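Local coordinates for protein putative anti-sigma factor antagonist TM_1081 (Thermotoga maritima, PDB 3F43) that probably acts as an anti-sigma factor antagonist, a STAS-domain protein that could counter an anti-sigma factor and so release a sigma factor from inhibition, at residues L31-A36 / S64-S69; K41-E46 / V74-S79; V58-E63 / L89-E94. All coordinates share one frame; numbering follows the deposited sequence.

Interaction 1 of 3, residues L31-A36 / S64-S69; sequences LNIENA and SIDSFS
The capping box that starts helix 67-83 of this STAS domain meets the loop leading into helix 36-48, and Asp66, Phe68 and Ser69 on the helix side touch Leu31, Asn32 and Ile33 on the loop. The box also frames Ser67, which is probably the phosphorylated serine, as in related proteins, and carries no phosphate here. Asp66 has CG between its backbone N and carbonyl carbon (chi1 74°), and its two carboxylate oxygens divide the work. OD1 accepts from Ser69 N at 3.0 Å and, weakly, from Phe68 N, while OD2 reaches over to the loop and takes Ile33 N at 2.9 Å on its syn side, 15° out of the carboxylate plane. An alanine at Asp66 would probably leave the N-H groups of Ile33 and Ser69 without this acceptor, and so weaken the tie between loop and helix. Ser69 completes the box: Asp66 N donates to Ser69 OG at 2.9 Å, and the same hydroxyl donates to Leu31 O at 2.7 Å, approaching from above the carbonyl plane. Thus one OG joins both segments. On the loop side, Asn32 OD1 accepts from Glu34 N to close an Asx turn, and Asn35 OD1 accepts from Asn32 N, which ties the loop to itself. Apolar contact adds to the polar grip. Ala36 CB lies 3.9 Å from Phe68 CB. Ile108 of the second subunit packs on both Ile33 and Phe68, placing this edge of the contact at the dimer interface. Ile33 has CG1 anti to its backbone N, and this carbon sits over the centre of the Phe68 ring, 3.8 Å from the centroid and 6° off the ring normal, a CH-pi contact.

Interaction 2 of 3, residues K41-E46 / V74-S79; sequences KWVFDE and VNILKS
Val43 and Phe44 carry the meeting of helix 36-48 with helix 67-83, whose segments 41-46 and 74-79 run 23° from parallel with their axes 11.0 Å apart at closest approach. That spacing is bridged by side chains. Before them in sequence, Lys41 turns to its own helix, where NZ forms a salt bridge with Asp45 OD2 on the syn lone pair, one turn along. Val43 comes next: its CG1 touches Ile76 CD1 at 4.1 Å, the two side chains crossing at about a right angle. Phe44 follows with the larger share of the contact. Its CG is anti to the carbonyl carbon (chi1 -80°), and the far end of the ring extends to the partner helix. There CZ lies 3.6 Å from Asn75 O, which stands at the ring edge in its plane, and this carbonyl also accepts the helix bond from Ser79 N. CE2 rests 3.9 Å from Ser79 CB, and CE1 approaches Ile76 CG1 at 4.2 Å, both obliquely. The contact is therefore van der Waals packing, carried mostly by the Phe44 ring with Val43 beside it on Ile76. Lys40 makes a cation-pi contact with that ring. Both helices lie against the mixed sheet: Val43 packs on Leu25 of strand 22-25, while Ile76 packs on Phe87 of strand 86-90.

Interaction 3 of 3, residues V58-E63 / L89-E94; sequences VLSDVE and LVSPNE
Leu59 and Asn93 do most to join the loop after strand 54-58 to the segment that runs from strand 86-90 into helix 94-102. The strands end side by side, with Val58 and Val90 in a parallel bridge and Val58 CG2 lying 4.0 Å from Val90 CB. Next to the bridge, Leu59 N donates to Val90 O at 2.7 Å, almost in line with the carbonyl bond. Leu59 holds CG anti to its carbonyl carbon (chi1 -62°), and its CD1 meets Leu89 CB and Pro92 CB, each at 4.2 Å. Ser60 OG comes within 3.3 Å of Ser91 CB, whereas the Ser91 hydroxyl is hydrogen-bonded to Asp113 O. Asn93 has CG between its backbone N and carbonyl carbon (chi1 75°). Its ND2 donates to Glu63 O at 2.8 Å; that oxygen lies near the amide plane of Asn93, but the donor stands 40° out of the Glu63 carbonyl plane. The chain of Glu63 bends at chi2, and OE1 lies 3.7 Å from Asn93 ND2, too long for a hydrogen bond. At the other end of the amide, OD1 caps Val96 N of helix 94-102. One water donates to Leu59 O and Val62 O, across the type I turn, and accepts from Asn93 N. Asn93 therefore links loop and helix start through both ends of its amide, and its backbone N reaches the turn through that water.

How the interactions relate
The three contacts lie within one STAS domain, and along the chain their segments alternate: 31-36, 41-46, 58-63, 64-69, 74-79, 89-94. Interactions 1 and 2 share helix 67-83, one at its start and the other further along, with centres about 14 Å apart; each also touches the second subunit. Interaction 3 joins the ends of neighbouring parallel strands 54-58 and 86-90, its centre about 13 Å from that of interaction 1 and about 18 Å from that of interaction 2. Interactions 1 and 3 meet directly, with Leu31 N 4.0 Å from Val62 CG1. The chain approaching Ser67, the probable phosphorylation site, is thus held by segment 89-94, and the helix start at Ser67 by loop 31-36.

Interaction 1 of 3, residues L31-A36 / S64-S69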
loop_
_atom_site.group_PDB
_atom_site.type_symbol
_atom_site.label_atom_id
_atom_site.label_comp_id
_atom_site.label_asym_id
_atom_site.label_seq_id
_atom_site.Cartn_x
_atom_site.Cartn_y
_atom_site.Cartn_z
ATOM N N LEU A 31 -5.270 -12.022 4.611
ATOM C CA LEU A 31 -4.694 -10.738 5.011
ATOM C C LEU A 31 -5.301 -9.687 4.115
ATOM O O LEU A 31 -5.101 -9.716 2.886
ATOM C CB LEU A 31 -3.185 -10.726 4.813
ATOM C CG LEU A 31 -2.393 -11.574 5.780
ATOM C CD1 LEU A 31 -0.921 -11.400 5.432
ATOM C CD2 LEU A 31 -2.734 -11.167 7.215
ATOM N N ASN A 32 -6.073 -8.791 4.717
ATOM C CA ASN A 32 -6.897 -7.820 3.961
ATOM C C ASN A 32 -7.251 -6.648 4.865
ATOM O O ASN A 32 -6.727 -6.584 5.976
ATOM C CB ASN A 32 -8.134 -8.502 3.370
ATOM C CG ASN A 32 -9.069 -9.093 4.452
ATOM O OD1 ASN A 32 -9.094 -8.630 5.604
ATOM N ND2 ASN A 32 -9.856 -10.117 4.078
ATOM N N ILE A 33 -8.101 -5.746 4.403
ATOM C CA ILE A 33 -8.498 -4.541 5.125
ATOM C C ILE A 33 -8.927 -4.817 6.571
ATOM O O ILE A 33 -8.639 -4.021 7.455
ATOM C CB ILE A 33 -9.592 -3.744 4.355
ATOM C CG1 ILE A 33 -9.919 -2.421 5.033
ATOM C CG2 ILE A 33 -10.870 -4.592 4.087
ATOM C CD1 ILE A 33 -10.751 -1.481 4.175
ATOM N N GLU A 34 -9.600 -5.926 6.824
ATOM C CA GLU A 34 -10.077 -6.190 8.178
ATOM C C GLU A 34 -8.972 -6.441 9.216
ATOM O O GLU A 34 -9.135 -5.993 10.402
ATOM C CB GLU A 34 -11.070 -7.352 8.180
ATOM C CG GLU A 34 -12.416 -6.988 7.574
ATOM C CD GLU A 34 -13.479 -8.090 7.665
ATOM O OE1 GLU A 34 -13.154 -9.270 7.386
ATOM O OE2 GLU A 34 -14.647 -7.753 7.976
ATOM N N ASN A 35 -7.899 -7.114 8.803
ATOM C CA ASN A 35 -6.779 -7.470 9.695
ATOM C C ASN A 35 -5.432 -6.828 9.409
ATOM O O ASN A 35 -4.437 -7.080 10.104
ATOM C CB ASN A 35 -6.678 -8.983 9.912
ATOM C CG ASN A 35 -6.244 -9.710 8.700
ATOM O OD1 ASN A 35 -6.083 -9.105 7.634
ATOM N ND2 ASN A 35 -6.036 -11.034 8.841
ATOM N N ALA A 36 -5.359 -5.995 8.361
ATOM C CA ALA A 36 -4.076 -5.486 7.923
ATOM C C ALA A 36 -3.343 -4.692 8.991
ATOM O O ALA A 36 -2.189 -4.946 9.241
ATOM C CB ALA A 36 -4.208 -4.663 6.627
ATOM N N SER A 64 -6.125 -14.223 -1.220
ATOM C CA SER A 64 -6.018 -13.031 -2.043
ATOM C C SER A 64 -5.442 -11.926 -1.165
ATOM O O SER A 64 -5.452 -12.026 0.060
ATOM C CB SER A 64 -7.388 -12.592 -2.563
ATOM O OG SER A 64 -8.184 -12.120 -1.497
ATOM N N ILE A 65 -4.908 -10.898 -1.802
ATOM C CA ILE A 65 -4.509 -9.689 -1.094
ATOM C C ILE A 65 -5.212 -8.497 -1.712
ATOM O O ILE A 65 -5.597 -8.514 -2.889
ATOM C CB ILE A 65 -2.982 -9.439 -1.086
ATOM C CG1 ILE A 65 -2.443 -9.444 -2.515
ATOM C CG2 ILE A 65 -2.246 -10.496 -0.148
ATOM C CD1 ILE A 65 -0.969 -8.933 -2.662
ATOM N N ASP A 66 -5.372 -7.472 -0.896
ATOM C CA ASP A 66 -6.011 -6.223 -1.295
ATOM C C ASP A 66 -5.047 -5.062 -1.093
ATOM O O ASP A 66 -3.860 -5.268 -0.740
ATOM C CB ASP A 66 -7.403 -6.068 -0.623
ATOM C CG ASP A 66 -7.365 -5.723 0.891
ATOM O OD1 ASP A 66 -6.291 -5.385 1.420
ATOM O OD2 ASP A 66 -8.492 -5.775 1.504
ATOM N N SER A 67 -5.522 -3.828 -1.303
ATOM C CA SER A 67 -4.638 -2.675 -1.242
ATOM C C SER A 67 -4.074 -2.476 0.154
ATOM O O SER A 67 -2.946 -2.008 0.311
ATOM C CB SER A 67 -5.347 -1.409 -1.720
ATOM O OG SER A 67 -6.401 -1.026 -0.856
ATOM N N PHE A 68 -4.859 -2.835 1.171
ATOM C CA PHE A 68 -4.403 -2.724 2.553
ATOM C C PHE A 68 -3.354 -3.736 2.900
ATOM O O PHE A 68 -2.333 -3.374 3.528
ATOM C CB PHE A 68 -5.596 -2.798 3.545
ATOM C CG PHE A 68 -6.319 -1.503 3.713
ATOM C CD1 PHE A 68 -6.994 -0.921 2.654
ATOM C CD2 PHE A 68 -6.346 -0.876 4.938
ATOM C CE1 PHE A 68 -7.636 0.287 2.811
ATOM C CE2 PHE A 68 -7.019 0.309 5.109
ATOM C CZ PHE A 68 -7.662 0.902 4.049
ATOM N N SER A 69 -3.498 -4.972 2.451
ATOM C CA SER A 69 -2.434 -5.954 2.742
ATOM C C SER A 69 -1.176 -5.608 1.924
ATOM O O SER A 69 -0.034 -5.770 2.397
ATOM C CB SER A 69 -2.885 -7.416 2.611
ATOM O OG SER A 69 -3.893 -7.657 1.638
#

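Interaction 2 of 3, residues K41-E46 / V74-S79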
loop_
_atom_site.group_PDB
_atom_site.type_symbol
_atom_site.label_atom_id
_atom_site.label_comp_id
_atom_site.label_asym_id
_atom_site.label_seq_id
_atom_site.Cartn_x
_atom_site.Cartn_y
_atom_site.Cartn_z
ATOM N N LYS A 41 0.994 -4.000 12.938
ATOM C CA LYS A 41 1.410 -3.596 14.283
ATOM C C LYS A 41 2.096 -4.739 14.995
ATOM O O LYS A 41 3.118 -4.551 15.604
ATOM C CB LYS A 41 0.233 -3.069 15.080
ATOM C CG LYS A 41 0.625 -2.543 16.430
ATOM C CD LYS A 41 -0.522 -1.802 17.092
ATOM C CE LYS A 41 -0.321 -1.693 18.606
ATOM N NZ LYS A 41 1.063 -1.258 19.001
ATOM N N TRP A 42 1.564 -5.936 14.822
ATOM C CA TRP A 42 2.146 -7.143 15.414
ATOM C C TRP A 42 3.553 -7.453 14.859
ATOM O O TRP A 42 4.501 -7.657 15.663
ATOM C CB TRP A 42 1.189 -8.319 15.245
ATOM C CG TRP A 42 1.712 -9.651 15.731
ATOM C CD1 TRP A 42 1.799 -10.080 17.027
ATOM C CD2 TRP A 42 2.237 -10.692 14.924
ATOM N NE1 TRP A 42 2.330 -11.342 17.075
ATOM C CE2 TRP A 42 2.592 -11.758 15.801
ATOM C CE3 TRP A 42 2.387 -10.870 13.548
ATOM C CZ2 TRP A 42 3.134 -12.949 15.339
ATOM C CZ3 TRP A 42 2.926 -12.059 13.093
ATOM C CH2 TRP A 42 3.278 -13.091 13.998
ATOM N N VAL A 43 3.729 -7.346 13.544
ATOM C CA VAL A 43 5.045 -7.628 12.957
ATOM C C VAL A 43 6.070 -6.586 13.453
ATOM O O VAL A 43 7.199 -6.921 13.826
ATOM C CB VAL A 43 4.995 -7.675 11.408
ATOM C CG1 VAL A 43 6.450 -7.721 10.814
ATOM C CG2 VAL A 43 4.102 -8.865 10.930
ATOM N N PHE A 44 5.674 -5.324 13.453
ATOM C CA PHE A 44 6.548 -4.260 13.985
ATOM C C PHE A 44 6.821 -4.417 15.467
ATOM O O PHE A 44 7.960 -4.337 15.929
ATOM C CB PHE A 44 6.024 -2.859 13.648
ATOM C CG PHE A 44 6.353 -2.425 12.240
ATOM C CD1 PHE A 44 5.659 -2.898 11.166
ATOM C CD2 PHE A 44 7.386 -1.530 12.006
ATOM C CE1 PHE A 44 5.992 -2.495 9.857
ATOM C CE2 PHE A 44 7.700 -1.144 10.705
ATOM C CZ PHE A 44 7.015 -1.604 9.654
ATOM N N ASP A 45 5.783 -4.637 16.263
ATOM C CA ASP A 45 6.014 -4.745 17.692
ATOM C C ASP A 45 6.830 -5.963 18.103
ATOM O O ASP A 45 7.704 -5.866 19.000
ATOM C CB ASP A 45 4.708 -4.762 18.467
ATOM C CG ASP A 45 3.978 -3.444 18.479
ATOM O OD1 ASP A 45 4.536 -2.376 18.161
ATOM O OD2 ASP A 45 2.798 -3.480 18.862
ATOM N N GLU A 46 6.534 -7.118 17.510
ATOM C CA GLU A 46 7.180 -8.368 17.887
ATOM C C GLU A 46 8.547 -8.613 17.272
ATOM O O GLU A 46 9.388 -9.248 17.894
ATOM C CB GLU A 46 6.276 -9.559 17.519
ATOM C CG GLU A 46 4.970 -9.542 18.255
ATOM C CD GLU A 46 5.128 -9.696 19.761
ATOM O OE1 GLU A 46 5.954 -10.523 20.210
ATOM O OE2 GLU A 46 4.437 -8.982 20.507
ATOM N N VAL A 74 4.408 -3.332 1.833
ATOM C CA VAL A 74 5.248 -2.196 1.526
ATOM C C VAL A 74 5.886 -1.620 2.778
ATOM O O VAL A 74 7.056 -1.282 2.759
ATOM C CB VAL A 74 4.477 -1.140 0.696
ATOM C CG1 VAL A 74 5.227 0.219 0.665
ATOM C CG2 VAL A 74 4.202 -1.674 -0.702
ATOM N N ASN A 75 5.108 -1.508 3.863
ATOM C CA ASN A 75 5.665 -0.960 5.090
ATOM C C ASN A 75 6.768 -1.844 5.650
ATOM O O ASN A 75 7.794 -1.354 6.142
ATOM C CB ASN A 75 4.573 -0.773 6.131
ATOM C CG ASN A 75 3.751 0.465 5.886
ATOM O OD1 ASN A 75 4.254 1.476 5.411
ATOM N ND2 ASN A 75 2.479 0.386 6.239
ATOM N N ILE A 76 6.568 -3.150 5.605
ATOM C CA ILE A 76 7.596 -4.105 6.045
ATOM C C ILE A 76 8.857 -4.014 5.176
ATOM O O ILE A 76 10.002 -3.960 5.677
ATOM C CB ILE A 76 7.058 -5.570 6.068
ATOM C CG1 ILE A 76 5.960 -5.698 7.107
ATOM C CG2 ILE A 76 8.174 -6.602 6.371
ATOM C CD1 ILE A 76 5.149 -7.000 6.961
ATOM N N LEU A 77 8.620 -3.967 3.881
ATOM C CA LEU A 77 9.699 -3.847 2.927
ATOM C C LEU A 77 10.533 -2.590 3.164
ATOM O O LEU A 77 11.771 -2.640 3.150
ATOM C CB LEU A 77 9.143 -3.825 1.504
ATOM C CG LEU A 77 10.165 -3.640 0.396
ATOM C CD1 LEU A 77 11.355 -4.666 0.456
ATOM C CD2 LEU A 77 9.459 -3.719 -0.930
ATOM N N LYS A 78 9.854 -1.460 3.398
ATOM C CA LYS A 78 10.523 -0.195 3.676
ATOM C C LYS A 78 11.378 -0.286 4.927
ATOM O O LYS A 78 12.517 0.142 4.934
ATOM C CB LYS A 78 9.498 0.940 3.831
ATOM C CG LYS A 78 8.912 1.412 2.522
ATOM C CD LYS A 78 7.640 2.299 2.722
ATOM C CE LYS A 78 7.912 3.625 3.370
ATOM N NZ LYS A 78 6.677 4.507 3.273
ATOM N N SER A 79 10.832 -0.882 5.987
ATOM C CA SER A 79 11.578 -0.994 7.232
ATOM C C SER A 79 12.820 -1.848 7.023
ATOM O O SER A 79 13.934 -1.492 7.448
ATOM C CB SER A 79 10.704 -1.611 8.324
ATOM O OG SER A 79 11.449 -1.852 9.487
#

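Interaction 3 of 3, residues V58-E63 / L89-E94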
loop_
_atom_site.group_PDB
_atom_site.type_symbol
_atom_site.label_atom_id
_atom_site.label_comp_id
_atom_site.label_asym_id
_atom_site.label_seq_id
_atom_site.Cartn_x
_atom_site.Cartn_y
_atom_site.Cartn_z
ATOM N N VAL A 58 5.162 -15.970 4.361
ATOM C CA VAL A 58 4.684 -17.155 3.680
ATOM C C VAL A 58 3.183 -16.967 3.402
ATOM O O VAL A 58 2.394 -16.720 4.325
ATOM C CB VAL A 58 4.951 -18.410 4.515
ATOM C CG1 VAL A 58 4.346 -19.666 3.797
ATOM C CG2 VAL A 58 6.476 -18.604 4.749
ATOM N N LEU A 59 2.829 -17.080 2.134
ATOM C CA LEU A 59 1.491 -16.770 1.633
ATOM C C LEU A 59 0.647 -17.987 1.201
ATOM O O LEU A 59 -0.394 -17.860 0.580
ATOM C CB LEU A 59 1.631 -15.749 0.480
ATOM C CG LEU A 59 2.248 -14.415 0.867
ATOM C CD1 LEU A 59 2.552 -13.546 -0.368
ATOM C CD2 LEU A 59 1.287 -13.697 1.772
ATOM N N SER A 60 1.089 -19.198 1.558
ATOM C CA SER A 60 0.422 -20.415 1.174
ATOM C C SER A 60 -1.073 -20.445 1.481
ATOM O O SER A 60 -1.853 -20.985 0.687
ATOM C CB SER A 60 1.091 -21.611 1.893
ATOM O OG SER A 60 2.485 -21.627 1.641
ATOM N N ASP A 61 -1.453 -19.851 2.623
ATOM C CA ASP A 61 -2.841 -19.929 3.094
ATOM C C ASP A 61 -3.562 -18.590 2.945
ATOM O O ASP A 61 -4.662 -18.443 3.457
ATOM C CB ASP A 61 -2.863 -20.375 4.546
ATOM C CG ASP A 61 -2.313 -21.746 4.718
ATOM O OD1 ASP A 61 -2.744 -22.640 3.999
ATOM O OD2 ASP A 61 -1.419 -21.927 5.564
ATOM N N VAL A 62 -2.962 -17.655 2.221
ATOM C CA VAL A 62 -3.570 -16.361 1.961
ATOM C C VAL A 62 -4.242 -16.395 0.576
ATOM O O VAL A 62 -3.558 -16.456 -0.429
ATOM C CB VAL A 62 -2.523 -15.249 2.094
ATOM C CG1 VAL A 62 -3.176 -13.870 1.715
ATOM C CG2 VAL A 62 -1.952 -15.186 3.548
ATOM N N GLU A 63 -5.580 -16.386 0.517
ATOM C CA GLU A 63 -6.329 -16.584 -0.734
ATOM C C GLU A 63 -6.207 -15.440 -1.739
ATOM O O GLU A 63 -6.114 -15.659 -2.948
ATOM C CB GLU A 63 -7.807 -16.878 -0.444
ATOM C CG GLU A 63 -8.682 -17.217 -1.682
ATOM C CD GLU A 63 -8.028 -18.212 -2.663
ATOM O OE1 GLU A 63 -7.472 -19.242 -2.199
ATOM O OE2 GLU A 63 -8.075 -17.953 -3.896
ATOM N N LEU A 89 8.823 -12.760 0.010
ATOM C CA LEU A 89 7.483 -13.317 -0.067
ATOM C C LEU A 89 7.647 -14.755 -0.529
ATOM O O LEU A 89 8.457 -15.040 -1.400
ATOM C CB LEU A 89 6.593 -12.529 -1.036
ATOM C CG LEU A 89 6.509 -11.030 -0.765
ATOM C CD1 LEU A 89 5.610 -10.315 -1.772
ATOM C CD2 LEU A 89 6.055 -10.751 0.664
ATOM N N VAL A 90 6.887 -15.678 0.063
ATOM C CA VAL A 90 7.022 -17.102 -0.210
ATOM C C VAL A 90 5.671 -17.708 -0.523
ATOM O O VAL A 90 4.681 -17.465 0.190
ATOM C CB VAL A 90 7.684 -17.861 0.984
ATOM C CG1 VAL A 90 7.978 -19.293 0.616
ATOM C CG2 VAL A 90 8.998 -17.156 1.384
ATOM N N SER A 91 5.627 -18.495 -1.585
ATOM C CA SER A 91 4.417 -19.234 -1.981
ATOM C C SER A 91 3.128 -18.434 -2.259
ATOM O O SER A 91 2.037 -18.872 -1.897
ATOM C CB SER A 91 4.142 -20.353 -0.938
ATOM O OG SER A 91 5.323 -21.027 -0.597
ATOM N N PRO A 92 3.224 -17.298 -3.001
ATOM C CA PRO A 92 1.980 -16.647 -3.396
ATOM C C PRO A 92 1.212 -17.539 -4.352
ATOM O O PRO A 92 1.791 -18.157 -5.259
ATOM C CB PRO A 92 2.474 -15.374 -4.117
ATOM C CG PRO A 92 3.772 -15.789 -4.702
ATOM C CD PRO A 92 4.400 -16.633 -3.599
ATOM N N ASN A 93 -0.098 -17.608 -4.163
ATOM C CA ASN A 93 -0.950 -18.326 -5.099
ATOM C C ASN A 93 -1.104 -17.511 -6.393
ATOM O O ASN A 93 -0.486 -16.450 -6.547
ATOM C CB ASN A 93 -2.283 -18.710 -4.449
ATOM C CG ASN A 93 -3.234 -17.554 -4.288
ATOM O OD1 ASN A 93 -3.021 -16.485 -4.852
ATOM N ND2 ASN A 93 -4.309 -17.770 -3.546
ATOM N N GLU A 94 -1.918 -17.974 -7.335
ATOM C CA GLU A 94 -1.930 -17.303 -8.642
ATOM C C GLU A 94 -2.578 -15.927 -8.612
ATOM O O GLU A 94 -2.061 -14.997 -9.218
ATOM C CB GLU A 94 -2.465 -18.209 -9.759
ATOM C CG GLU A 94 -3.899 -18.554 -9.715
ATOM C CD GLU A 94 -4.291 -19.365 -10.946
ATOM O OE1 GLU A 94 -4.604 -18.742 -11.994
ATOM O OE2 GLU A 94 -4.240 -20.621 -10.863
HETATM O O HOH W 1 -1.154 -16.600 -1.701
#